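Long-range contacts in putative uncharacterized protein (Pseudomonas phage 201phi2-1, PDB 3R4V), which is of unknown function but belongs to the phage tubulin-like proteins and holds guanosine-5'-diphosphate in its nucleotide pocket: residues 86-91 and 115-120; 151-156 and 166-171; 210-215 and 268-273. All coordinates share one frame; numbering follows the deposited sequence.

Interaction 1: residues 86-91 and 115-120; sequences VCYSLG and SFVVGA. With GDP (guanosine-5'-diphosphate), chain B.
Y88 and V117 pair across two parallel strands, and their side chains run side by side on one face of the sheet, where the packing is tight. With chi1 at 54° the Y88 CG sits between its own backbone N and carbonyl carbon, and V117 CG1 lies over one ring face, offset toward the rim, 3.9 Å from the ring centroid in a CH-pi contact. L90 crosses V117 obliquely, its CD2 3.7 Å from V117 CB and both its methyls near V117 CG2. Valine suits this place because its two methyls meet both neighbours, CG1 the Y88 ring and CG2 the end of L90. Beneath them a ladder of main-chain bonds alternates between the strands, from F116 N to V86 O at 2.7 Å, through Y88 N to F116 O and V118 N to Y88 O, to L90 N on V118 O. Side chains meet less closely beside V86, where the hydroxyls of Y88 and S115 share one buried water, 2.8 Å from Y88 OH. At the far end G91, lacking a side chain, brings its CA to 3.9 Å from A120 CB. There S89 OG accepts from G91 N in an ST turn and donates to GDP O4' at 3.1 Å, while V118 CG1 and A120 CB also touch the nucleotide. A ligand held at the carboxyl ends of parallel strands in a beta-alpha-beta unit is the hallmark of Rossmann-like nucleotide-binding folds such as that of tubulin.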
loop_
_atom_site.group_PDB
_atom_site.type_symbol
_atom_site.label_atom_id
_atom_site.label_comp_id
_atom_site.label_asym_id
_atom_site.label_seq_id
_atom_site.Cartn_x
_atom_site.Cartn_y
_atom_site.Cartn_z
ATOM N N VAL A 86 3.835 -3.382 -3.979
ATOM C CA VAL A 86 4.022 -1.931 -3.884
ATOM C C VAL A 86 3.708 -1.446 -2.466
ATOM O O VAL A 86 2.750 -1.905 -1.865
ATOM C CB VAL A 86 3.086 -1.204 -4.827
ATOM C CG1 VAL A 86 3.500 0.269 -4.928
ATOM C CG2 VAL A 86 3.096 -1.865 -6.193
ATOM N N CYS A 87 4.493 -0.513 -1.939
ATOM C CA CYS A 87 4.333 -0.124 -0.542
ATOM C C CYS A 87 4.579 1.364 -0.314
ATOM O O CYS A 87 5.611 1.899 -0.702
ATOM C CB CYS A 87 5.280 -0.959 0.343
ATOM S SG CYS A 87 5.321 -0.458 2.088
ATOM N N TYR A 88 3.625 2.027 0.322
ATOM C CA TYR A 88 3.745 3.452 0.578
ATOM C C TYR A 88 2.679 3.912 1.562
ATOM O O TYR A 88 1.727 3.183 1.833
ATOM C CB TYR A 88 3.609 4.226 -0.745
ATOM C CG TYR A 88 2.339 3.898 -1.515
ATOM C CD1 TYR A 88 1.207 4.678 -1.366
ATOM C CD2 TYR A 88 2.287 2.821 -2.402
ATOM C CE1 TYR A 88 0.024 4.392 -2.083
ATOM C CE2 TYR A 88 1.113 2.536 -3.121
ATOM C CZ TYR A 88 0.000 3.327 -2.948
ATOM O OH TYR A 88 -1.165 3.049 -3.641
ATOM N N SER A 89 2.842 5.126 2.091
ATOM C CA SER A 89 1.823 5.754 2.915
ATOM C C SER A 89 0.758 6.454 2.064
ATOM O O SER A 89 1.082 7.124 1.082
ATOM C CB SER A 89 2.452 6.769 3.881
ATOM O OG SER A 89 1.465 7.337 4.744
ATOM N N LEU A 90 -0.509 6.315 2.459
ATOM C CA LEU A 90 -1.601 7.019 1.802
ATOM C C LEU A 90 -1.634 8.489 2.185
ATOM O O LEU A 90 -2.322 9.276 1.534
ATOM C CB LEU A 90 -2.950 6.421 2.187
ATOM C CG LEU A 90 -3.177 4.946 1.915
ATOM C CD1 LEU A 90 -4.424 4.487 2.645
ATOM C CD2 LEU A 90 -3.296 4.742 0.403
ATOM N N GLY A 91 -0.913 8.859 3.244
ATOM C CA GLY A 91 -1.147 10.153 3.866
ATOM C C GLY A 91 -0.139 11.265 3.641
ATOM O O GLY A 91 -0.371 12.396 4.065
ATOM N N SER A 115 -0.596 -4.314 -2.957
ATOM C CA SER A 115 0.050 -3.163 -2.320
ATOM C C SER A 115 -0.109 -3.228 -0.817
ATOM O O SER A 115 -1.067 -3.797 -0.313
ATOM C CB SER A 115 -0.595 -1.867 -2.814
ATOM O OG SER A 115 -0.477 -1.763 -4.225
ATOM N N PHE A 116 0.835 -2.624 -0.105
ATOM C CA PHE A 116 0.730 -2.460 1.329
ATOM C C PHE A 116 0.700 -0.956 1.601
ATOM O O PHE A 116 1.681 -0.255 1.318
ATOM C CB PHE A 116 1.932 -3.113 2.025
ATOM C CG PHE A 116 1.849 -4.617 2.052
ATOM C CD1 PHE A 116 1.295 -5.271 3.137
ATOM C CD2 PHE A 116 2.265 -5.358 0.962
ATOM C CE1 PHE A 116 1.179 -6.651 3.141
ATOM C CE2 PHE A 116 2.149 -6.749 0.962
ATOM C CZ PHE A 116 1.618 -7.383 2.046
ATOM N N VAL A 117 -0.424 -0.452 2.108
ATOM C CA VAL A 117 -0.590 0.999 2.221
ATOM C C VAL A 117 -0.917 1.370 3.657
ATOM O O VAL A 117 -1.604 0.622 4.362
ATOM C CB VAL A 117 -1.669 1.540 1.255
ATOM C CG1 VAL A 117 -1.237 1.318 -0.208
ATOM C CG2 VAL A 117 -3.030 0.918 1.545
ATOM N N VAL A 118 -0.395 2.512 4.102
ATOM C CA VAL A 118 -0.561 2.919 5.496
ATOM C C VAL A 118 -1.578 4.056 5.606
ATOM O O VAL A 118 -1.496 5.052 4.879
ATOM C CB VAL A 118 0.789 3.371 6.096
ATOM C CG1 VAL A 118 0.595 4.066 7.439
ATOM C CG2 VAL A 118 1.721 2.190 6.254
ATOM N N GLY A 119 -2.526 3.913 6.521
ATOM C CA GLY A 119 -3.470 4.976 6.827
ATOM C C GLY A 119 -2.886 5.906 7.882
ATOM O O GLY A 119 -2.870 5.583 9.078
ATOM N N ALA A 120 -2.412 7.067 7.444
ATOM C CA ALA A 120 -1.753 8.015 8.345
ATOM C C ALA A 120 -2.802 8.845 9.070
ATOM O O ALA A 120 -3.803 9.248 8.475
ATOM C CB ALA A 120 -0.815 8.927 7.557
HETATM P PB GDP B . 5.888 11.037 1.916
HETATM O O1B GDP B . 7.396 10.927 1.911
HETATM O O2B GDP B . 5.333 9.916 1.078
HETATM O O3B GDP B . 5.458 12.401 1.391
HETATM O O3A GDP B . 5.346 10.945 3.417
HETATM P PA GDP B . 5.775 9.860 4.526
HETATM O O1A GDP B . 7.213 10.023 4.990
HETATM O O2A GDP B . 5.497 8.465 4.043
HETATM O "O5'" GDP B . 4.801 10.282 5.695
HETATM C "C5'" GDP B . 3.377 10.345 5.508
HETATM C "C4'" GDP B . 2.659 10.107 6.831
HETATM O "O4'" GDP B . 2.797 8.731 7.209
HETATM C "C3'" GDP B . 3.248 10.898 7.988
HETATM O "O3'" GDP B . 2.568 12.141 8.140
HETATM C "C2'" GDP B . 2.998 9.999 9.180
HETATM O "O2'" GDP B . 1.663 10.165 9.656
HETATM C "C1'" GDP B . 3.062 8.598 8.615
HETATM N N9 GDP B . 4.416 8.008 8.680
HETATM C C8 GDP B . 5.603 8.625 8.465
HETATM N N7 GDP B . 6.631 7.744 8.563
HETATM C C5 GDP B . 6.101 6.526 8.819
HETATM C C6 GDP B . 6.612 5.153 9.025
HETATM O O6 GDP B . 7.835 4.914 8.981
HETATM N N1 GDP B . 5.715 4.177 9.264
HETATM C C2 GDP B . 4.385 4.415 9.316
HETATM N N2 GDP B . 3.521 3.393 9.551
HETATM N N3 GDP B . 3.854 5.646 9.131
HETATM C C4 GDP B . 4.647 6.712 8.882
HETATM O O HOH W 1 -0.983 0.699 -5.090
#

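Interaction 2: residues 151-156 and 166-171. With GDP (guanosine-5'-diphosphate), chain B.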
loop_
_atom_site.group_PDB
_atom_site.type_symbol
_atom_site.label_atom_id
_atom_site.label_comp_id
_atom_site.label_asym_id
_atom_site.label_seq_id
_atom_site.Cartn_x
_atom_site.Cartn_y
_atom_site.Cartn_z
ATOM N N ASN A 151 -3.336 -4.338 1.225
ATOM C CA ASN A 151 -3.364 -4.629 2.640
ATOM C C ASN A 151 -3.273 -3.273 3.311
ATOM O O ASN A 151 -2.264 -2.564 3.167
ATOM C CB ASN A 151 -2.162 -5.490 3.011
ATOM C CG ASN A 151 -2.164 -5.890 4.473
ATOM O OD1 ASN A 151 -1.455 -5.303 5.294
ATOM N ND2 ASN A 151 -2.966 -6.891 4.809
ATOM N N TYR A 152 -4.343 -2.904 4.002
ATOM C CA TYR A 152 -4.470 -1.578 4.591
ATOM C C TYR A 152 -4.061 -1.630 6.057
ATOM O O TYR A 152 -4.550 -2.467 6.806
ATOM C CB TYR A 152 -5.914 -1.084 4.482
ATOM C CG TYR A 152 -6.159 0.200 5.254
ATOM C CD1 TYR A 152 -5.738 1.429 4.744
ATOM C CD2 TYR A 152 -6.786 0.178 6.498
ATOM C CE1 TYR A 152 -5.962 2.610 5.454
ATOM C CE2 TYR A 152 -7.015 1.352 7.213
ATOM C CZ TYR A 152 -6.587 2.563 6.687
ATOM O OH TYR A 152 -6.809 3.726 7.392
ATOM N N VAL A 153 -3.141 -0.757 6.459
ATOM C CA VAL A 153 -2.641 -0.763 7.823
ATOM C C VAL A 153 -2.767 0.648 8.387
ATOM O O VAL A 153 -2.037 1.560 7.966
ATOM C CB VAL A 153 -1.165 -1.196 7.869
ATOM C CG1 VAL A 153 -0.651 -1.173 9.292
ATOM C CG2 VAL A 153 -1.003 -2.593 7.271
ATOM N N PRO A 154 -3.716 0.846 9.309
ATOM C CA PRO A 154 -3.913 2.165 9.906
ATOM C C PRO A 154 -2.892 2.403 11.004
ATOM O O PRO A 154 -2.626 1.481 11.772
ATOM C CB PRO A 154 -5.298 2.054 10.541
ATOM C CG PRO A 154 -5.447 0.597 10.865
ATOM C CD PRO A 154 -4.715 -0.135 9.772
ATOM N N ASN A 155 -2.340 3.609 11.075
ATOM C CA ASN A 155 -1.501 4.005 12.192
ATOM C C ASN A 155 -2.376 4.268 13.411
ATOM O O ASN A 155 -2.791 5.400 13.666
ATOM C CB ASN A 155 -0.693 5.260 11.856
ATOM C CG ASN A 155 0.435 4.997 10.877
ATOM O OD1 ASN A 155 0.838 3.860 10.668
ATOM N ND2 ASN A 155 0.965 6.068 10.284
ATOM N N THR A 156 -2.660 3.213 14.161
ATOM C CA THR A 156 -3.544 3.304 15.311
ATOM C C THR A 156 -2.873 4.104 16.425
ATOM O O THR A 156 -1.679 3.945 16.682
ATOM C CB THR A 156 -3.947 1.901 15.818
ATOM O OG1 THR A 156 -2.770 1.118 16.042
ATOM C CG2 THR A 156 -4.810 1.194 14.791
ATOM N N ASP A 166 7.401 -2.943 11.196
ATOM C CA ASP A 166 7.785 -4.336 11.417
ATOM C C ASP A 166 6.677 -5.285 10.956
ATOM O O ASP A 166 6.943 -6.295 10.302
ATOM C CB ASP A 166 8.128 -4.592 12.895
ATOM C CG ASP A 166 9.526 -4.114 13.268
ATOM O OD1 ASP A 166 10.353 -3.904 12.356
ATOM O OD2 ASP A 166 9.806 -3.961 14.478
ATOM N N GLU A 167 5.438 -4.960 11.298
ATOM C CA GLU A 167 4.308 -5.798 10.911
ATOM C C GLU A 167 4.184 -5.842 9.394
ATOM O O GLU A 167 3.911 -6.885 8.807
ATOM C CB GLU A 167 3.004 -5.268 11.506
ATOM C CG GLU A 167 1.770 -5.752 10.751
ATOM C CD GLU A 167 0.487 -5.124 11.255
ATOM O OE1 GLU A 167 -0.450 -4.942 10.442
ATOM O OE2 GLU A 167 0.411 -4.816 12.462
ATOM N N ILE A 168 4.399 -4.707 8.749
ATOM C CA ILE A 168 4.250 -4.666 7.304
ATOM C C ILE A 168 5.335 -5.511 6.650
ATOM O O ILE A 168 5.064 -6.291 5.752
ATOM C CB ILE A 168 4.281 -3.227 6.758
ATOM C CG1 ILE A 168 3.014 -2.484 7.196
ATOM C CG2 ILE A 168 4.388 -3.244 5.232
ATOM C CD1 ILE A 168 2.991 -0.990 6.829
ATOM N N ALA A 169 6.571 -5.370 7.108
ATOM C CA ALA A 169 7.653 -6.154 6.528
ATOM C C ALA A 169 7.393 -7.656 6.674
ATOM O O ALA A 169 7.692 -8.432 5.766
ATOM C CB ALA A 169 8.995 -5.784 7.150
ATOM N N GLU A 170 6.838 -8.066 7.806
ATOM C CA GLU A 170 6.580 -9.494 8.022
ATOM C C GLU A 170 5.475 -10.007 7.102
ATOM O O GLU A 170 5.508 -11.161 6.666
ATOM C CB GLU A 170 6.261 -9.794 9.485
ATOM C CG GLU A 170 7.489 -9.791 10.392
ATOM C CD GLU A 170 8.465 -10.912 10.065
ATOM O OE1 GLU A 170 8.010 -12.005 9.665
ATOM O OE2 GLU A 170 9.687 -10.698 10.204
ATOM N N LYS A 171 4.499 -9.152 6.804
ATOM C CA LYS A 171 3.461 -9.517 5.843
ATOM C C LYS A 171 4.013 -9.583 4.427
ATOM O O LYS A 171 3.657 -10.477 3.659
ATOM C CB LYS A 171 2.294 -8.532 5.890
ATOM C CG LYS A 171 1.444 -8.604 7.146
ATOM C CD LYS A 171 0.494 -7.409 7.151
ATOM C CE LYS A 171 -0.553 -7.475 8.239
ATOM N NZ LYS A 171 -1.444 -6.272 8.126
HETATM P PB GDP B . 5.888 11.037 1.916
HETATM O O1B GDP B . 7.396 10.927 1.911
HETATM O O2B GDP B . 5.333 9.916 1.078
HETATM O O3B GDP B . 5.458 12.401 1.391
HETATM O O3A GDP B . 5.346 10.945 3.417
HETATM P PA GDP B . 5.775 9.860 4.526
HETATM O O1A GDP B . 7.213 10.023 4.990
HETATM O O2A GDP B . 5.497 8.465 4.043
HETATM O "O5'" GDP B . 4.801 10.282 5.695
HETATM C "C5'" GDP B . 3.377 10.345 5.508
HETATM C "C4'" GDP B . 2.659 10.107 6.831
HETATM O "O4'" GDP B . 2.797 8.731 7.209
HETATM C "C3'" GDP B . 3.248 10.898 7.988
HETATM O "O3'" GDP B . 2.568 12.141 8.140
HETATM C "C2'" GDP B . 2.998 9.999 9.180
HETATM O "O2'" GDP B . 1.663 10.165 9.656
HETATM C "C1'" GDP B . 3.062 8.598 8.615
HETATM N N9 GDP B . 4.416 8.008 8.680
HETATM C C8 GDP B . 5.603 8.625 8.465
HETATM N N7 GDP B . 6.631 7.744 8.563
HETATM C C5 GDP B . 6.101 6.526 8.819
HETATM C C6 GDP B . 6.612 5.153 9.025
HETATM O O6 GDP B . 7.835 4.914 8.981
HETATM N N1 GDP B . 5.715 4.177 9.264
HETATM C C2 GDP B . 4.385 4.415 9.316
HETATM N N2 GDP B . 3.521 3.393 9.551
HETATM N N3 GDP B . 3.854 5.646 9.131
HETATM C C4 GDP B . 4.647 6.712 8.882
#
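In the beta-alpha unit that forms one wall of the nucleotide pocket, N151 and V153 of strand 148-154 face E167, I168 and K171 of helix 161-178, which runs back nearly antiparallel to the strand (167°). K171 spans the gap with a fully extended chain, as a long flexible lysine can, and crosses N151 at about a right angle. Its NZ meets a lone pair of N151 OD1 in the amide plane at 3.0 Å. The same NZ forms a salt bridge with E167 OE1, one helical turn earlier, at 2.8 Å on the anti side of the carboxylate. Each partner is held again from outside: N151 ND2 bonds to L211 O, and E167 OE2 pairs with R159. V153 packs on I168, CG2 to CG1 at 4.0 Å, and its methyls also meet the charged groups tip to tip: CG1 comes within 3.9 Å of E167 OE1, and CG2 lies 3.8 Å from K171 NZ. Beyond the strand, N155 is the centre of an inverse gamma turn and turns its amide to the guanine. An asparagine both gives and accepts there: ND2 donates to GDP N3 at 3.1 Å, and OD1 accepts from GDP N2 at 2.9 Å.

Interaction 3: residues 210-215 and 268-273; sequences ELHIET and VINSVG
H212 reaches across to N270 on the face of the antiparallel pair that also carries E210 and V268. Its CG stands anti to the carbonyl carbon (chi1 -58°), and NE2 donates to N270 OD1 at 2.8 Å. The acceptor lies in the imidazole plane; ring and amide planes stand 78° apart, and the donor sits above the amide plane. V268 O lies at the same ring edge, 3.4 Å from H212 CD2. N270 takes the cramped first rotamer, CG between the backbone N and the carbonyl carbon (chi1 73°), with its OD1 turned to H212 and its ND2 bonded to P224 O. A second donor, a water, reaches OD1 at 2.8 Å and also gives a hydrogen to E210 OE2, so an asparagine, with acceptor and donor on one group, serves as a junction here. E210 has an extended chain that carries its carboxylate toward G273, where OE2 is 3.5 Å from G273 CA; a glycine, with no side chain, permits that approach. Paired main-chain bonds join E210 with N270 and H212 with V268, the latter from H212 N to V268 O at 2.8 Å. On the opposite face L211 and I269 form the non-hydrogen-bonded pair, with L211 CD1 a loose 4.3 Å from I269 CG1; both are buried, which suits their apolar side chains. Both strands belong to the phage tubulin-like C-terminal domain. I269 makes backbone bonds to I227 and S228, V268 packs on A220 of helix 217-221, and I213 reaches over to K174 and V175 of helix 161-178.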
loop_
_atom_site.group_PDB
_atom_site.type_symbol
_atom_site.label_atom_id
_atom_site.label_comp_id
_atom_site.label_asym_id
_atom_site.label_seq_id
_atom_site.Cartn_x
_atom_site.Cartn_y
_atom_site.Cartn_z
ATOM N N GLU A 210 -9.378 -5.386 -0.328
ATOM C CA GLU A 210 -8.396 -5.626 0.725
ATOM C C GLU A 210 -7.806 -7.020 0.636
ATOM O O GLU A 210 -8.489 -7.976 0.302
ATOM C CB GLU A 210 -9.018 -5.509 2.099
ATOM C CG GLU A 210 -9.269 -4.115 2.635
ATOM C CD GLU A 210 -9.800 -4.188 4.069
ATOM O OE1 GLU A 210 -8.979 -4.167 5.013
ATOM O OE2 GLU A 210 -11.033 -4.308 4.266
ATOM N N LEU A 211 -6.534 -7.114 0.984
ATOM C CA LEU A 211 -5.846 -8.378 1.147
ATOM C C LEU A 211 -5.752 -8.646 2.635
ATOM O O LEU A 211 -5.282 -7.800 3.398
ATOM C CB LEU A 211 -4.440 -8.264 0.576
ATOM C CG LEU A 211 -3.480 -9.427 0.847
ATOM C CD1 LEU A 211 -4.070 -10.747 0.343
ATOM C CD2 LEU A 211 -2.116 -9.191 0.266
ATOM N N HIS A 212 -6.184 -9.830 3.042
ATOM C CA HIS A 212 -6.088 -10.238 4.447
ATOM C C HIS A 212 -5.157 -11.420 4.492
ATOM O O HIS A 212 -5.320 -12.364 3.722
ATOM C CB HIS A 212 -7.456 -10.658 4.983
ATOM C CG HIS A 212 -8.496 -9.592 4.875
ATOM N ND1 HIS A 212 -8.799 -8.742 5.914
ATOM C CD2 HIS A 212 -9.302 -9.235 3.845
ATOM C CE1 HIS A 212 -9.756 -7.912 5.534
ATOM N NE2 HIS A 212 -10.072 -8.185 4.280
ATOM N N ILE A 213 -4.176 -11.371 5.389
ATOM C CA ILE A 213 -3.169 -12.425 5.455
ATOM C C ILE A 213 -3.260 -13.083 6.824
ATOM O O ILE A 213 -2.893 -12.482 7.835
ATOM C CB ILE A 213 -1.736 -11.867 5.213
ATOM C CG1 ILE A 213 -1.642 -11.177 3.841
ATOM C CG2 ILE A 213 -0.708 -12.995 5.333
ATOM C CD1 ILE A 213 -0.380 -10.337 3.664
ATOM N N GLU A 214 -3.772 -14.313 6.864
ATOM C CA GLU A 214 -4.115 -14.933 8.134
ATOM C C GLU A 214 -3.374 -16.244 8.267
ATOM O O GLU A 214 -3.058 -16.884 7.264
ATOM C CB GLU A 214 -5.622 -15.209 8.200
ATOM C CG GLU A 214 -6.482 -14.006 7.863
ATOM C CD GLU A 214 -6.310 -12.876 8.839
ATOM O OE1 GLU A 214 -5.849 -13.131 9.977
ATOM O OE2 GLU A 214 -6.618 -11.724 8.461
ATOM N N THR A 215 -3.106 -16.649 9.504
ATOM C CA THR A 215 -2.377 -17.885 9.735
ATOM C C THR A 215 -3.210 -18.979 10.389
ATOM O O THR A 215 -2.663 -19.989 10.837
ATOM C CB THR A 215 -1.127 -17.636 10.582
ATOM O OG1 THR A 215 -1.513 -16.990 11.801
ATOM C CG2 THR A 215 -0.152 -16.761 9.832
ATOM N N VAL A 268 -6.579 -13.819 1.674
ATOM C CA VAL A 268 -7.985 -13.691 1.311
ATOM C C VAL A 268 -8.267 -12.285 0.829
ATOM O O VAL A 268 -7.927 -11.318 1.499
ATOM C CB VAL A 268 -8.884 -13.986 2.503
ATOM C CG1 VAL A 268 -10.349 -14.108 2.042
ATOM C CG2 VAL A 268 -8.420 -15.270 3.206
ATOM N N ILE A 269 -8.859 -12.176 -0.353
ATOM C CA ILE A 269 -9.197 -10.873 -0.919
ATOM C C ILE A 269 -10.709 -10.656 -0.781
ATOM O O ILE A 269 -11.489 -11.516 -1.163
ATOM C CB ILE A 269 -8.780 -10.793 -2.415
ATOM C CG1 ILE A 269 -7.268 -10.995 -2.563
ATOM C CG2 ILE A 269 -9.235 -9.462 -3.055
ATOM C CD1 ILE A 269 -6.773 -11.064 -3.991
ATOM N N ASN A 270 -11.116 -9.505 -0.245
ATOM C CA ASN A 270 -12.521 -9.108 -0.269
ATOM C C ASN A 270 -12.579 -7.626 -0.585
ATOM O O ASN A 270 -11.547 -7.048 -0.894
ATOM C CB ASN A 270 -13.225 -9.421 1.050
ATOM C CG ASN A 270 -12.828 -8.498 2.169
ATOM O OD1 ASN A 270 -11.823 -7.786 2.085
ATOM N ND2 ASN A 270 -13.612 -8.513 3.246
ATOM N N SER A 271 -13.757 -7.010 -0.520
ATOM C CA SER A 271 -13.810 -5.559 -0.768
ATOM C C SER A 271 -14.862 -4.852 0.073
ATOM O O SER A 271 -14.898 -3.622 0.092
ATOM C CB SER A 271 -14.035 -5.249 -2.254
ATOM O OG SER A 271 -15.360 -5.620 -2.645
ATOM N N VAL A 272 -15.720 -5.606 0.755
ATOM C CA VAL A 272 -16.797 -4.976 1.520
ATOM C C VAL A 272 -16.257 -4.113 2.672
ATOM O O VAL A 272 -16.906 -3.176 3.099
ATOM C CB VAL A 272 -17.856 -5.989 2.011
ATOM C CG1 VAL A 272 -17.294 -6.885 3.099
ATOM C CG2 VAL A 272 -19.084 -5.257 2.522
ATOM N N GLY A 273 -15.057 -4.415 3.145
ATOM C CA GLY A 273 -14.489 -3.713 4.288
ATOM C C GLY A 273 -13.994 -2.313 3.942
ATOM O O GLY A 273 -13.739 -1.511 4.841
HETATM O O HOH W 2 -12.543 -5.034 2.229
#

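Overall arrangement
All three interactions belong to one mixed sheet and follow one another along the chain, each closing before the next opens. Strands 84-89, 113-119, 148-154, 208-214 and 264-270 are successive neighbours in it, the last running antiparallel to the rest. The centres of interactions 1 and 2 are about 9 Å apart, those of 2 and 3 about 13 Å, and those of 1 and 3 about 16 Å. Interactions 1 and 2 share the GDP pocket; interaction 3 lies in the C-terminal domain and touches no nucleotide. Helix 161-178 is common ground, since F116, V153 and I213 all pack on it. The sheet thus runs unbroken from the nucleotide-binding part into the C-terminal domain.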